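Local coordinates for putative lipoprotein (Clostridium perfringens ATCC 13124, PDB 4R7R) that is of unknown function but, as a putative lipoprotein with an alpha-beta fold, may bind lipid, at residues D47-S52 with K108-S113; N60-P65 with D88-L93. All blocks are in the same frame, centred on the assembly; numbering follows the deposited sequence.

Contact 1: D47-S52 with K108-S113; sequences DDLLKS and KDIPNS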
loop_
_atom_site.group_PDB
_atom_site.type_symbol
_atom_site.label_atom_id
_atom_site.label_comp_id
_atom_site.label_asym_id
_atom_site.label_seq_id
_atom_site.Cartn_x
_atom_site.Cartn_y
_atom_site.Cartn_z
ATOM N N ASP A 47 2.528 -7.614 5.544
ATOM C CA ASP A 47 2.036 -8.967 5.679
ATOM C C ASP A 47 0.667 -9.060 6.396
ATOM O O ASP A 47 -0.221 -9.821 5.982
ATOM C CB ASP A 47 3.053 -9.795 6.424
ATOM C CG ASP A 47 2.818 -11.253 6.249
ATOM O OD1 ASP A 47 2.619 -11.670 5.080
ATOM O OD2 ASP A 47 2.805 -11.970 7.276
ATOM N N ASP A 48 0.520 -8.289 7.472
ATOM C CA ASP A 48 -0.679 -8.311 8.293
ATOM C C ASP A 48 -1.839 -7.731 7.491
ATOM O O ASP A 48 -2.974 -8.219 7.561
ATOM C CB ASP A 48 -0.468 -7.523 9.594
ATOM C CG ASP A 48 0.492 -8.222 10.571
ATOM O OD1 ASP A 48 0.755 -9.441 10.407
ATOM O OD2 ASP A 48 0.972 -7.552 11.524
ATOM N N LEU A 49 -1.529 -6.696 6.713
ATOM C CA LEU A 49 -2.522 -6.044 5.877
ATOM C C LEU A 49 -3.014 -6.998 4.792
ATOM O O LEU A 49 -4.216 -7.184 4.631
ATOM C CB LEU A 49 -1.942 -4.782 5.250
ATOM C CG LEU A 49 -2.846 -4.061 4.237
ATOM C CD1 LEU A 49 -4.164 -3.670 4.872
ATOM C CD2 LEU A 49 -2.154 -2.836 3.672
ATOM N N LEU A 50 -2.076 -7.609 4.069
ATOM C CA LEU A 50 -2.404 -8.464 2.934
ATOM C C LEU A 50 -3.199 -9.688 3.387
ATOM O O LEU A 50 -4.117 -10.136 2.694
ATOM C CB LEU A 50 -1.130 -8.905 2.189
ATOM C CG LEU A 50 -0.266 -7.822 1.518
ATOM C CD1 LEU A 50 0.833 -8.447 0.669
ATOM C CD2 LEU A 50 -1.091 -6.839 0.679
ATOM N N LYS A 51 -2.849 -10.225 4.549
ATOM C CA LYS A 51 -3.525 -11.411 5.060
ATOM C C LYS A 51 -4.945 -11.068 5.505
ATOM O O LYS A 51 -5.813 -11.938 5.569
ATOM C CB LYS A 51 -2.740 -12.031 6.221
ATOM C CG LYS A 51 -1.488 -12.800 5.803
ATOM C CD LYS A 51 -0.598 -13.103 7.015
ATOM C CE LYS A 51 0.215 -14.394 6.848
ATOM N NZ LYS A 51 1.256 -14.320 5.783
ATOM N N SER A 52 -5.176 -9.793 5.808
ATOM C CA SER A 52 -6.471 -9.362 6.319
ATOM C C SER A 52 -7.436 -8.970 5.181
ATOM O O SER A 52 -8.647 -8.841 5.396
ATOM C CB SER A 52 -6.295 -8.196 7.297
ATOM O OG SER A 52 -6.073 -6.973 6.601
ATOM N N LYS A 108 -11.847 0.239 4.586
ATOM C CA LYS A 108 -12.715 0.590 5.705
ATOM C C LYS A 108 -13.004 -0.592 6.651
ATOM O O LYS A 108 -13.081 -0.406 7.878
ATOM C CB LYS A 108 -14.020 1.194 5.187
ATOM C CG LYS A 108 -13.875 2.657 4.838
ATOM C CD LYS A 108 -14.689 3.038 3.618
ATOM C CE LYS A 108 -14.380 4.469 3.194
ATOM N NZ LYS A 108 -14.396 5.404 4.364
ATOM N N ASP A 109 -13.136 -1.801 6.111
ATOM C CA ASP A 109 -13.508 -2.936 6.963
ATOM C C ASP A 109 -12.318 -3.686 7.599
ATOM O O ASP A 109 -12.520 -4.583 8.412
ATOM C CB ASP A 109 -14.393 -3.934 6.178
ATOM C CG ASP A 109 -13.699 -4.516 4.944
ATOM O OD1 ASP A 109 -14.364 -5.250 4.172
ATOM O OD2 ASP A 109 -12.498 -4.244 4.733
ATOM N N ILE A 110 -11.087 -3.334 7.248
ATOM C CA ILE A 110 -9.953 -4.108 7.754
ATOM C C ILE A 110 -9.641 -3.712 9.190
ATOM O O ILE A 110 -10.047 -2.642 9.636
ATOM C CB ILE A 110 -8.692 -3.937 6.884
ATOM C CG1 ILE A 110 -8.094 -2.562 7.089
ATOM C CG2 ILE A 110 -8.988 -4.254 5.407
ATOM C CD1 ILE A 110 -6.631 -2.572 6.913
ATOM N N PRO A 111 -8.939 -4.582 9.932
ATOM C CA PRO A 111 -8.675 -4.244 11.339
ATOM C C PRO A 111 -7.953 -2.894 11.507
ATOM O O PRO A 111 -7.099 -2.528 10.675
ATOM C CB PRO A 111 -7.800 -5.404 11.819
ATOM C CG PRO A 111 -8.185 -6.566 10.910
ATOM C CD PRO A 111 -8.478 -5.942 9.580
ATOM N N ASN A 112 -8.305 -2.167 12.573
ATOM C CA ASN A 112 -7.792 -0.818 12.794
ATOM C C ASN A 112 -6.266 -0.744 12.798
ATOM O O ASN A 112 -5.683 0.235 12.316
ATOM C CB ASN A 112 -8.333 -0.249 14.114
ATOM C CG ASN A 112 -9.835 -0.016 14.078
ATOM O OD1 ASN A 112 -10.371 0.514 13.099
ATOM N ND2 ASN A 112 -10.526 -0.419 15.141
ATOM N N SER A 113 -5.625 -1.770 13.346
ATOM C CA SER A 113 -4.168 -1.820 13.422
ATOM C C SER A 113 -3.476 -1.689 12.064
ATOM O O SER A 113 -2.395 -1.105 11.975
ATOM C CB SER A 113 -3.724 -3.126 14.080
ATOM O OG SER A 113 -3.914 -3.041 15.465
#
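Leu49 meets Ile110 end to end: methyl CD1 of Leu49 lies 3.4 Å from CD1 of Ile110, a tight fit for two methyl groups, with the two side chains at a slant to each other. In Leu49, CG is turned anti to the backbone N (chi1 175°), which carries the branch past the helix flank to the ethyl arm of Ile110. Both residues are buried, while the preceding residue, Asp48, forms a salt bridge with Arg44. The contact joins helix 45-52 to the link between strand 103-106 and helix 116-125, beside the sheet of this alpha-beta fold; Leu50, on another side of the same helix, packs against helix 9-17. Lys51 bridges back one turn to Asp47: Lys51 NZ lies 3.1 Å from Asp47 OD1, which it meets on the syn side. Ser52 faces Ile110 and Pro111, its CB 3.9 Å from CD of Pro111. Ser52 OG donates to the carbonyl O of Leu49 at 2.7 Å, and Ser52 N reaches that oxygen from the same face at 3.0 Å. Two donors thus grip one carbonyl, and the tethered Ser52 OG still lies 4.0 Å from CB of Ile110.

Contact 2: N60-P65 with D88-L93; sequences NEEALP and DDLITL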
loop_
_atom_site.group_PDB
_atom_site.type_symbol
_atom_site.label_atom_id
_atom_site.label_comp_id
_atom_site.label_asym_id
_atom_site.label_seq_id
_atom_site.Cartn_x
_atom_site.Cartn_y
_atom_site.Cartn_z
ATOM N N ASN A 60 -13.095 -0.914 -8.244
ATOM C CA ASN A 60 -12.764 -0.481 -9.599
ATOM C C ASN A 60 -11.943 0.804 -9.663
ATOM O O ASN A 60 -11.864 1.557 -8.690
ATOM C CB ASN A 60 -14.048 -0.291 -10.407
ATOM C CG ASN A 60 -14.804 -1.593 -10.617
ATOM O OD1 ASN A 60 -14.475 -2.378 -11.509
ATOM N ND2 ASN A 60 -15.824 -1.829 -9.795
ATOM N N GLU A 61 -11.341 1.039 -10.825
ATOM C CA GLU A 61 -10.630 2.280 -11.107
ATOM C C GLU A 61 -11.490 3.490 -10.802
ATOM O O GLU A 61 -12.650 3.551 -11.201
ATOM C CB GLU A 61 -10.191 2.343 -12.571
ATOM C CG GLU A 61 -8.895 1.632 -12.881
ATOM C CD GLU A 61 -8.240 2.156 -14.148
ATOM O OE1 GLU A 61 -8.900 2.915 -14.898
ATOM O OE2 GLU A 61 -7.063 1.812 -14.393
ATOM N N GLU A 62 -10.903 4.450 -10.093
ATOM C CA GLU A 62 -11.550 5.716 -9.779
ATOM C C GLU A 62 -10.703 6.901 -10.216
ATOM O O GLU A 62 -9.479 6.796 -10.297
ATOM C CB GLU A 62 -11.799 5.836 -8.282
ATOM C CG GLU A 62 -12.900 4.967 -7.721
ATOM C CD GLU A 62 -13.200 5.328 -6.277
ATOM O OE1 GLU A 62 -12.444 6.153 -5.710
ATOM O OE2 GLU A 62 -14.190 4.805 -5.717
ATOM N N ALA A 63 -11.353 8.032 -10.477
ATOM C CA ALA A 63 -10.643 9.303 -10.639
ATOM C C ALA A 63 -9.971 9.659 -9.316
ATOM O O ALA A 63 -10.480 9.318 -8.249
ATOM C CB ALA A 63 -11.589 10.406 -11.076
ATOM N N LEU A 64 -8.828 10.331 -9.366
ATOM C CA LEU A 64 -8.055 10.513 -8.141
ATOM C C LEU A 64 -7.778 11.967 -7.812
ATOM O O LEU A 64 -7.661 12.795 -8.708
ATOM C CB LEU A 64 -6.731 9.749 -8.234
ATOM C CG LEU A 64 -6.823 8.224 -8.242
ATOM C CD1 LEU A 64 -5.487 7.612 -8.635
ATOM C CD2 LEU A 64 -7.287 7.688 -6.885
ATOM N N PRO A 65 -7.673 12.278 -6.510
ATOM C CA PRO A 65 -7.204 13.600 -6.090
ATOM C C PRO A 65 -5.783 13.802 -6.576
ATOM O O PRO A 65 -5.069 12.817 -6.765
ATOM C CB PRO A 65 -7.274 13.540 -4.562
ATOM C CG PRO A 65 -7.221 12.080 -4.236
ATOM C CD PRO A 65 -7.923 11.387 -5.364
ATOM N N ASP A 88 -9.888 8.644 3.286
ATOM C CA ASP A 88 -10.994 7.692 3.400
ATOM C C ASP A 88 -10.597 6.234 3.271
ATOM O O ASP A 88 -11.434 5.415 2.899
ATOM C CB ASP A 88 -12.057 7.990 2.345
ATOM C CG ASP A 88 -12.899 9.189 2.695
ATOM O OD1 ASP A 88 -12.549 9.918 3.665
ATOM O OD2 ASP A 88 -13.918 9.397 1.995
ATOM N N ASP A 89 -9.335 5.919 3.559
ATOM C CA ASP A 89 -8.851 4.540 3.562
ATOM C C ASP A 89 -8.780 3.949 2.156
ATOM O O ASP A 89 -8.731 2.728 1.976
ATOM C CB ASP A 89 -9.724 3.663 4.470
ATOM C CG ASP A 89 -9.465 3.925 5.935
ATOM O OD1 ASP A 89 -8.301 4.254 6.257
ATOM O OD2 ASP A 89 -10.408 3.815 6.761
ATOM N N LEU A 90 -8.755 4.828 1.163
ATOM C CA LEU A 90 -8.486 4.438 -0.220
ATOM C C LEU A 90 -6.977 4.352 -0.471
ATOM O O LEU A 90 -6.222 5.241 -0.082
ATOM C CB LEU A 90 -9.133 5.448 -1.182
ATOM C CG LEU A 90 -8.857 5.391 -2.697
ATOM C CD1 LEU A 90 -9.419 4.109 -3.342
ATOM C CD2 LEU A 90 -9.390 6.642 -3.409
ATOM N N ILE A 91 -6.533 3.281 -1.120
ATOM C CA ILE A 91 -5.131 3.150 -1.503
ATOM C C ILE A 91 -5.045 2.590 -2.924
ATOM O O ILE A 91 -6.021 2.040 -3.437
ATOM C CB ILE A 91 -4.343 2.222 -0.547
ATOM C CG1 ILE A 91 -4.727 0.766 -0.782
ATOM C CG2 ILE A 91 -4.563 2.582 0.923
ATOM C CD1 ILE A 91 -3.796 -0.200 -0.108
ATOM N N THR A 92 -3.891 2.757 -3.567
ATOM C CA THR A 92 -3.615 2.083 -4.829
ATOM C C THR A 92 -2.309 1.322 -4.664
ATOM O O THR A 92 -1.491 1.659 -3.803
ATOM C CB THR A 92 -3.496 3.041 -6.036
ATOM O OG1 THR A 92 -2.379 3.924 -5.858
ATOM C CG2 THR A 92 -4.789 3.836 -6.242
ATOM N N LEU A 93 -2.119 0.305 -5.496
ATOM C CA LEU A 93 -1.022 -0.630 -5.333
ATOM C C LEU A 93 -0.593 -1.117 -6.715
ATOM O O LEU A 93 -1.436 -1.559 -7.528
ATOM C CB LEU A 93 -1.452 -1.803 -4.434
ATOM C CG LEU A 93 -0.390 -2.751 -3.851
ATOM C CD1 LEU A 93 -0.970 -3.510 -2.661
ATOM C CD2 LEU A 93 0.138 -3.735 -4.896
#
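Glu62 and Leu64 reach down from a long connection onto Leu90 of strand 90-95, a strand flanked by 80-85 and 103-106 in the antiparallel sheet. The connection leaves edge strand 58-59 and passes over one face of the sheet before entering strand 70-75. The segments meet through side chains, with no hydrogen bond between them; the CA atoms of Leu64 and Leu90 are still 10.0 Å apart. The apolar part is leucine on leucine: CD2 of Leu64 rests 4.2 Å from CD2 of Leu90, a loose touch of branch ends. Leu90 has CG anti to its own N (chi1 172°) and lifts that methyl off the strand toward the loop. Tyr86 receives Leu64 and Pro65 from the side of the preceding turn, and Tyr104 on the neighbouring strand meets Glu61. Ile91 points to the other face, among Ile83, Ile85 and Leu105. The polar-on-apolar part belongs to Glu62, whose chain runs extended beyond CG and lays one carboxylate oxygen, OE1, 3.9 Å from CD2 of Leu90.

How the contacts relate
Contact 1 is partly buried, with the two aliphatic side chains that meet in it shut away from solvent, whereas contact 2 lies at the surface and none of its touching residues is fully buried. Neither has a hydrogen bond between its segments. Contact 1 sets a helix against a loop and adds a hydroxyl tied to its own helix; contact 2 sets an irregular loop over a strand, and its polar member is a carboxylate resting on a methyl. No segment is shared, but 108-113 follows strand 103-106, the sheet neighbour of strand 90-95. Their centres are about 17 Å apart, and they adjoin where Lys108 N lies 4.0 Å from Asp89 CB.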